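Local structure of putative glutathione transferase (Sphingobium chlorophenolicum, 4FQU) at residues G215-V220 with L259-G264; F238-H243 with V300-P305. The protein catalyses the glutathione-dependent reduction of glutathionyl-hydroquinones to hydroquinones, acting also on chlorinated substrates formed in the breakdown of pentachlorophenol. All blocks are in the same frame, centred on the assembly; numbering follows the deposited sequence.

Interaction 1 (G215-V220 with L259-G264); sequences GREWLV and LSRLVG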
ATOM      1  N   GLY A 215      13.811   1.217  27.935  1.00 26.15           N
ATOM      2  CA  GLY A 215      14.083   0.260  28.984  1.00 25.88           C
ATOM      3  C   GLY A 215      12.829  -0.172  29.677  1.00 31.53           C
ATOM      4  O   GLY A 215      12.886  -0.499  30.834  1.00 46.19           O
ATOM      5  N   ARG A 216      11.696  -0.160  28.986  1.00 37.89           N
ATOM      6  CA  ARG A 216      10.390  -0.421  29.606  1.00 36.90           C
ATOM      7  C   ARG A 216       9.730  -1.656  29.034  1.00 38.56           C
ATOM      8  O   ARG A 216      10.191  -2.200  28.032  1.00 37.51           O
ATOM      9  CB  ARG A 216       9.427   0.751  29.424  1.00 37.39           C
ATOM     10  CG  ARG A 216       9.879   2.077  30.010  1.00 42.05           C
ATOM     11  CD  ARG A 216       8.739   3.099  29.969  1.00 44.72           C
ATOM     12  NE  ARG A 216       9.137   4.470  30.287  1.00 47.73           N
ATOM     13  CZ  ARG A 216       9.002   5.025  31.484  1.00 60.31           C
ATOM     14  NH1 ARG A 216       8.489   4.315  32.484  1.00 64.69           N
ATOM     15  NH2 ARG A 216       9.376   6.286  31.680  1.00 68.10           N
ATOM     16  N   GLU A 217       8.654  -2.092  29.692  1.00 40.90           N
ATOM     17  CA  GLU A 217       7.898  -3.269  29.269  1.00 40.69           C
ATOM     18  C   GLU A 217       6.518  -2.792  28.927  1.00 35.18           C
ATOM     19  O   GLU A 217       5.844  -3.380  28.093  1.00 41.89           O
ATOM     20  CB  GLU A 217       7.777  -4.352  30.361  1.00 43.21           C
ATOM     21  CG  GLU A 217       9.000  -5.235  30.622  1.00 52.39           C
ATOM     22  CD  GLU A 217       9.489  -6.021  29.407  1.00 61.20           C
ATOM     23  OE1 GLU A 217       8.856  -5.971  28.321  1.00 65.14           O
ATOM     24  OE2 GLU A 217      10.527  -6.704  29.553  1.00 56.53           O
ATOM     25  N   TRP A 218       6.096  -1.726  29.582  1.00 26.88           N
ATOM     26  CA  TRP A 218       4.819  -1.133  29.272  1.00 26.73           C
ATOM     27  C   TRP A 218       4.993   0.362  29.253  1.00 30.84           C
ATOM     28  O   TRP A 218       5.981   0.893  29.741  1.00 34.40           O
ATOM     29  CB  TRP A 218       3.730  -1.544  30.285  1.00 32.36           C
ATOM     30  CG  TRP A 218       3.544  -3.038  30.415  1.00 33.46           C
ATOM     31  CD1 TRP A 218       4.016  -3.846  31.409  1.00 32.33           C
ATOM     32  CD2 TRP A 218       2.846  -3.893  29.510  1.00 32.22           C
ATOM     33  NE1 TRP A 218       3.660  -5.146  31.172  1.00 27.56           N
ATOM     34  CE2 TRP A 218       2.945  -5.202  30.010  1.00 30.42           C
ATOM     35  CE3 TRP A 218       2.152  -3.679  28.318  1.00 28.84           C
ATOM     36  CZ2 TRP A 218       2.370  -6.288  29.361  1.00 30.20           C
ATOM     37  CZ3 TRP A 218       1.582  -4.765  27.673  1.00 28.73           C
ATOM     38  CH2 TRP A 218       1.690  -6.042  28.195  1.00 29.37           C
ATOM     39  N   LEU A 219       4.005   1.034  28.688  1.00 31.48           N
ATOM     40  CA  LEU A 219       4.075   2.467  28.486  1.00 31.63           C
ATOM     41  C   LEU A 219       4.157   3.241  29.781  1.00 34.61           C
ATOM     42  O   LEU A 219       4.776   4.286  29.797  1.00 41.62           O
ATOM     43  CB  LEU A 219       2.860   2.959  27.706  1.00 23.27           C
ATOM     44  CG  LEU A 219       2.839   2.585  26.247  1.00 17.65           C
ATOM     45  CD1 LEU A 219       1.438   2.772  25.734  1.00 19.46           C
ATOM     46  CD2 LEU A 219       3.812   3.410  25.504  1.00 14.10           C
ATOM     47  N   VAL A 220       3.532   2.755  30.854  1.00 29.29           N
ATOM     48  CA  VAL A 220       3.352   3.589  32.045  1.00 30.30           C
ATOM     49  C   VAL A 220       3.578   2.912  33.386  1.00 37.46           C
ATOM     50  O   VAL A 220       2.918   1.955  33.742  1.00 39.62           O
ATOM     51  CB  VAL A 220       1.994   4.177  32.070  1.00 28.98           C
ATOM     52  CG1 VAL A 220       1.827   5.017  33.317  1.00 25.18           C
ATOM     53  CG2 VAL A 220       1.763   4.972  30.784  1.00 33.22           C
ATOM     54  N   LEU A 259       8.507  -1.194  19.817  1.00 26.18           N
ATOM     55  CA  LEU A 259       7.076  -1.355  19.569  1.00 24.06           C
ATOM     56  C   LEU A 259       6.734  -2.787  19.160  1.00 33.09           C
ATOM     57  O   LEU A 259       5.793  -3.376  19.693  1.00 38.69           O
ATOM     58  CB  LEU A 259       6.584  -0.403  18.492  1.00 23.25           C
ATOM     59  CG  LEU A 259       6.570   1.004  19.063  1.00 29.55           C
ATOM     60  CD1 LEU A 259       6.335   2.074  18.010  1.00 24.27           C
ATOM     61  CD2 LEU A 259       5.535   1.096  20.166  1.00 27.99           C
ATOM     62  N   SER A 260       7.492  -3.349  18.216  1.00 34.66           N
ATOM     63  CA  SER A 260       7.253  -4.707  17.725  1.00 28.42           C
ATOM     64  C   SER A 260       7.260  -5.663  18.876  1.00 33.06           C
ATOM     65  O   SER A 260       6.591  -6.685  18.822  1.00 38.71           O
ATOM     66  CB  SER A 260       8.324  -5.131  16.732  1.00 24.84           C
ATOM     67  OG  SER A 260       7.953  -4.756  15.420  1.00 28.49           O
ATOM     68  N   ARG A 261       8.014  -5.321  19.921  1.00 28.71           N
ATOM     69  CA  ARG A 261       8.128  -6.149  21.100  1.00 26.31           C
ATOM     70  C   ARG A 261       6.829  -6.051  21.904  1.00 32.33           C
ATOM     71  O   ARG A 261       6.267  -7.079  22.281  1.00 30.46           O
ATOM     72  CB  ARG A 261       9.347  -5.711  21.899  1.00 28.80           C
ATOM     73  CG  ARG A 261      10.044  -6.760  22.777  1.00 35.76           C
ATOM     74  CD  ARG A 261      11.385  -6.215  23.380  1.00 48.82           C
ATOM     75  NE  ARG A 261      11.372  -4.768  23.705  1.00 64.76           N
ATOM     76  CZ  ARG A 261      10.858  -4.217  24.825  1.00 64.00           C
ATOM     77  NH1 ARG A 261      10.306  -5.010  25.760  1.00 57.65           N
ATOM     78  NH2 ARG A 261      10.877  -2.870  25.005  1.00 38.42           N
ATOM     79  N   LEU A 262       6.340  -4.824  22.144  1.00 31.79           N
ATOM     80  CA  LEU A 262       5.060  -4.602  22.829  1.00 23.36           C
ATOM     81  C   LEU A 262       3.916  -5.326  22.118  1.00 25.10           C
ATOM     82  O   LEU A 262       3.071  -5.956  22.746  1.00 28.69           O
ATOM     83  CB  LEU A 262       4.728  -3.113  22.946  1.00 23.91           C
ATOM     84  CG  LEU A 262       3.329  -2.752  23.505  1.00 22.82           C
ATOM     85  CD1 LEU A 262       3.311  -2.909  24.964  1.00 26.75           C
ATOM     86  CD2 LEU A 262       2.978  -1.341  23.227  1.00 16.64           C
ATOM     87  N   VAL A 263       3.889  -5.245  20.804  1.00 20.70           N
ATOM     88  CA  VAL A 263       2.857  -5.922  20.048  1.00 19.37           C
ATOM     89  C   VAL A 263       2.889  -7.426  20.191  1.00 22.37           C
ATOM     90  O   VAL A 263       1.842  -8.058  20.282  1.00 20.76           O
ATOM     91  CB  VAL A 263       2.995  -5.596  18.598  1.00 21.36           C
ATOM     92  CG1 VAL A 263       2.420  -6.747  17.729  1.00 14.39           C
ATOM     93  CG2 VAL A 263       2.367  -4.228  18.346  1.00 19.66           C
ATOM     94  N   GLY A 264       4.089  -8.002  20.192  1.00 25.05           N
ATOM     95  CA  GLY A 264       4.251  -9.436  20.359  1.00 26.53           C
ATOM     96  C   GLY A 264       3.782  -9.846  21.746  1.00 26.87           C
ATOM     97  O   GLY A 264       3.009 -10.766  21.898  1.00 30.44           O
TER
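Residues 215-220 run as an irregular loop past the side of helix 257-268, whose 259-264 turns keep their helical bonding, as from Val-263 N to Leu-259 O. The backbones come nearest at Glu-217 and Leu-262, with CA atoms 7.2 Å apart, so side chains must bridge most of the gap. Arg-261 does so on the polar side. Its CG lies anti to the backbone N (chi1 -153°), and a bend at chi3 swings the guanidinium toward the loop. Arg-261 NH2 donates to the backbone O of Arg-216 at 3.2 Å, almost in line with the C=O axis and close to the guanidinium plane. Arg-261 NH1 meets OE1 of Glu-217 at 3.1 Å, in plane at the guanidinium edge; the carboxylate plane is turned 72° from that of the guanidinium, and the hydrogen bond within this salt bridge is weak. NH2 also bonds Asn-258 OD1, one turn back, which helps to fix the rotation of the group. In the all-helical C-terminal domain of this Xi-class GST, the contact ties the connection between helices 192-212 and 226-245 to a later helix, at the surface and away from the residues that probably bind glutathione and carry out catalysis. The apolar side is carried by Leu-262, with CG anti to the backbone N (chi1 173°). Leu-262 CD1 approaches the six-membered ring of Trp-218 obliquely, 3.6 Å from CE3 and almost as near CZ3. Lys-265 and Leu-266 also pack on this indole, and Asp-228 of helix 226-245 touches both Trp-218 and Leu-262.

Interaction 2 (F238-H243 with V300-P305); sequences FDAIYH and VGPAQP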
ATOM      1  N   PHE A 238      -1.399  -2.529  11.749  1.00 19.86           N
ATOM      2  CA  PHE A 238      -0.613  -1.524  11.038  1.00 22.89           C
ATOM      3  C   PHE A 238       0.053  -1.995   9.764  1.00 25.04           C
ATOM      4  O   PHE A 238      -0.316  -1.566   8.684  1.00 22.61           O
ATOM      5  CB  PHE A 238       0.442  -0.949  11.909  1.00 17.85           C
ATOM      6  CG  PHE A 238       0.958   0.293  11.392  1.00 20.30           C
ATOM      7  CD1 PHE A 238       1.998   0.292  10.496  1.00 24.16           C
ATOM      8  CD2 PHE A 238       0.386   1.487  11.765  1.00 20.13           C
ATOM      9  CE1 PHE A 238       2.494   1.471  10.003  1.00 22.14           C
ATOM     10  CE2 PHE A 238       0.881   2.664  11.295  1.00 20.02           C
ATOM     11  CZ  PHE A 238       1.941   2.664  10.411  1.00 20.87           C
ATOM     12  N   ASP A 239       1.050  -2.863   9.913  1.00 24.21           N
ATOM     13  CA  ASP A 239       1.721  -3.448   8.771  1.00 22.38           C
ATOM     14  C   ASP A 239       0.801  -4.223   7.845  1.00 23.51           C
ATOM     15  O   ASP A 239       1.096  -4.376   6.671  1.00 28.39           O
ATOM     16  CB  ASP A 239       2.830  -4.395   9.217  1.00 21.05           C
ATOM     17  CG  ASP A 239       3.942  -3.690   9.933  1.00 26.66           C
ATOM     18  OD1 ASP A 239       3.890  -2.456  10.055  1.00 25.47           O
ATOM     19  OD2 ASP A 239       4.883  -4.384  10.371  1.00 34.44           O
ATOM     20  N   ALA A 240      -0.289  -4.748   8.361  1.00 21.34           N
ATOM     21  CA  ALA A 240      -1.040  -5.723   7.591  1.00 22.30           C
ATOM     22  C   ALA A 240      -2.170  -5.049   6.905  1.00 19.90           C
ATOM     23  O   ALA A 240      -2.772  -5.614   6.032  1.00 16.51           O
ATOM     24  CB  ALA A 240      -1.569  -6.788   8.494  1.00 24.24           C
ATOM     25  N   ILE A 241      -2.459  -3.828   7.338  1.00 19.51           N
ATOM     26  CA  ILE A 241      -3.524  -3.052   6.739  1.00 20.37           C
ATOM     27  C   ILE A 241      -3.160  -1.605   6.487  1.00 22.12           C
ATOM     28  O   ILE A 241      -3.043  -1.197   5.337  1.00 20.17           O
ATOM     29  CB  ILE A 241      -4.724  -3.073   7.594  1.00 19.45           C
ATOM     30  CG1 ILE A 241      -5.278  -4.483   7.565  1.00 18.30           C
ATOM     31  CG2 ILE A 241      -5.722  -2.066   7.082  1.00 16.39           C
ATOM     32  CD1 ILE A 241      -6.458  -4.621   8.427  1.00 20.15           C
ATOM     33  N   TYR A 242      -2.958  -0.835   7.552  1.00 20.56           N
ATOM     34  CA  TYR A 242      -2.608   0.588   7.427  1.00 19.72           C
ATOM     35  C   TYR A 242      -1.445   0.954   6.429  1.00 22.17           C
ATOM     36  O   TYR A 242      -1.592   1.759   5.505  1.00 22.96           O
ATOM     37  CB  TYR A 242      -2.338   1.122   8.823  1.00 18.61           C
ATOM     38  CG  TYR A 242      -3.547   1.011   9.726  1.00 21.18           C
ATOM     39  CD1 TYR A 242      -4.817   1.083   9.209  1.00 20.39           C
ATOM     40  CD2 TYR A 242      -3.415   0.839  11.109  1.00 21.51           C
ATOM     41  CE1 TYR A 242      -5.930   0.990  10.030  1.00 24.40           C
ATOM     42  CE2 TYR A 242      -4.518   0.750  11.953  1.00 18.41           C
ATOM     43  CZ  TYR A 242      -5.790   0.829  11.415  1.00 25.73           C
ATOM     44  OH  TYR A 242      -6.943   0.760  12.224  1.00 23.89           O
ATOM     45  N   HIS A 243      -0.293   0.350   6.637  1.00 21.07           N
ATOM     46  CA  HIS A 243       0.898   0.612   5.877  1.00 17.50           C
ATOM     47  C   HIS A 243       0.618   0.598   4.391  1.00 24.22           C
ATOM     48  O   HIS A 243       1.152   1.416   3.652  1.00 28.13           O
ATOM     49  CB  HIS A 243       1.893  -0.483   6.233  1.00 21.50           C
ATOM     50  CG  HIS A 243       3.216  -0.348   5.563  1.00 21.79           C
ATOM     51  ND1 HIS A 243       3.492  -0.935   4.350  1.00 23.46           N
ATOM     52  CD2 HIS A 243       4.353   0.283   5.945  1.00 22.98           C
ATOM     53  CE1 HIS A 243       4.736  -0.656   4.005  1.00 25.44           C
ATOM     54  NE2 HIS A 243       5.286   0.080   4.956  1.00 23.35           N
ATOM     55  N   VAL A 300      -2.767 -10.194  -1.107  1.00 26.51           N
ATOM     56  CA  VAL A 300      -2.310 -11.474  -0.593  1.00 25.45           C
ATOM     57  C   VAL A 300      -1.627 -11.264   0.750  1.00 22.85           C
ATOM     58  O   VAL A 300      -1.071 -12.177   1.343  1.00 19.77           O
ATOM     59  CB  VAL A 300      -1.389 -12.110  -1.606  1.00 25.87           C
ATOM     60  CG1 VAL A 300       0.114 -11.898  -1.243  1.00 22.45           C
ATOM     61  CG2 VAL A 300      -1.782 -13.526  -1.756  1.00 27.38           C
ATOM     62  N   GLY A 301      -1.721 -10.010   1.209  1.00 39.47           N
ATOM     63  CA  GLY A 301      -1.260  -9.488   2.505  1.00 34.11           C
ATOM     64  C   GLY A 301       0.239  -9.481   2.623  1.00 32.62           C
ATOM     65  O   GLY A 301       0.933 -10.026   1.751  1.00 36.71           O
ATOM     66  N   PRO A 302       0.760  -8.860   3.675  1.00 29.74           N
ATOM     67  CA  PRO A 302       2.108  -9.299   4.052  1.00 34.25           C
ATOM     68  C   PRO A 302       1.961 -10.663   4.765  1.00 39.02           C
ATOM     69  O   PRO A 302       1.070 -10.808   5.616  1.00 41.50           O
ATOM     70  CB  PRO A 302       2.594  -8.198   4.998  1.00 17.76           C
ATOM     71  CG  PRO A 302       1.362  -7.711   5.616  1.00 26.36           C
ATOM     72  CD  PRO A 302       0.232  -7.849   4.582  1.00 32.64           C
ATOM     73  N   ALA A 303       2.771 -11.646   4.377  1.00 32.62           N
ATOM     74  CA  ALA A 303       2.764 -12.958   4.999  1.00 32.92           C
ATOM     75  C   ALA A 303       3.471 -12.818   6.300  1.00 36.33           C
ATOM     76  O   ALA A 303       4.635 -12.431   6.310  1.00 43.65           O
ATOM     77  CB  ALA A 303       3.536 -13.898   4.155  1.00 32.56           C
ATOM     78  N   GLN A 304       2.786 -13.114   7.394  1.00 36.49           N
ATOM     79  CA  GLN A 304       3.375 -13.000   8.738  1.00 48.65           C
ATOM     80  C   GLN A 304       3.687 -11.553   9.148  1.00 50.99           C
ATOM     81  O   GLN A 304       4.856 -11.136   9.131  1.00 56.56           O
ATOM     82  CB  GLN A 304       4.645 -13.870   8.836  1.00 53.60           C
ATOM     83  CG  GLN A 304       5.430 -13.768  10.140  1.00 65.61           C
ATOM     84  CD  GLN A 304       4.620 -14.211  11.366  1.00 79.29           C
ATOM     85  OE1 GLN A 304       5.082 -15.064  12.141  1.00 67.83           O
ATOM     86  NE2 GLN A 304       3.411 -13.613  11.559  1.00 62.52           N
ATOM     87  N   PRO A 305       2.646 -10.779   9.510  1.00 46.24           N
ATOM     88  CA  PRO A 305       2.765  -9.358   9.890  1.00 45.63           C
ATOM     89  C   PRO A 305       3.204  -9.047  11.337  1.00 46.47           C
ATOM     90  O   PRO A 305       3.270  -7.869  11.691  1.00 38.07           O
ATOM     91  CB  PRO A 305       1.341  -8.812   9.650  1.00 32.42           C
ATOM     92  CG  PRO A 305       0.474  -9.950   9.710  1.00 35.66           C
ATOM     93  CD  PRO A 305       1.250 -11.155   9.254  1.00 41.41           C
TER
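The C-terminal tail beyond helix 278-287 folds back here on helix 226-245 of the GST C-terminal domain, at a wider pi-type turn where His-243 N bonds Phe-238 O at 2.8 Å. Two prolines of the tail, Pro-302 and Pro-305, meet the helix at Ala-240, whose CA lies 5.7 Å from the CA of Pro-305. The Ala-240 methyl meets the Pro-305 ring at its CB-CG side, with CB to CB 3.7 Å. Pro-302 comes in over the helix backbone instead: its CG sits 3.7 Å from Ala-240 CA and 3.5 Å from the carbonyl O of Asp-239, while CD lies near Ala-240 CA. Asp-239 also points toward the tail, but its carboxylate is spent elsewhere, OD1 accepting from Ile-253 N and OD2 from Ala-254 N, both backbone amides preceding helix 257-268. Pro-302 also touches Lys-282, and Pro-305 touches Leu-278, both of helix 278-287. Asn-249 of the second subunit packs on Pro-302, and Tyr-195 OH of that subunit is hydrogen-bonded to Val-300 N, placing the tail at the dimer contact. Between helix and tail themselves the adhesion is van der Waals: a small methyl and bare backbone let the two rings come close, and shape rather than polar pairing sets how they fit.

In the fold
Both interactions set irregular chain against a helix of the C-terminal domain, with centres about 20 Å apart and no direct touch. Interaction 1 lies at the surface and uses helix 257-268; interaction 2 is partly buried and uses helix 226-245, the preceding helix in the chain. Their chemistry differs accordingly: a charged pair and a carbonyl bond beside one leucine-tryptophan contact in the first, proline rings on alanine in the second. Within the assembly, the second subunit reaches interaction 2 but touches neither segment of interaction 1. A link runs through the loop between the two helices, where Ile-253 is a shared partner, its N with Asp-239 of interaction 2 and its O with Ser-260 OG of 259-264.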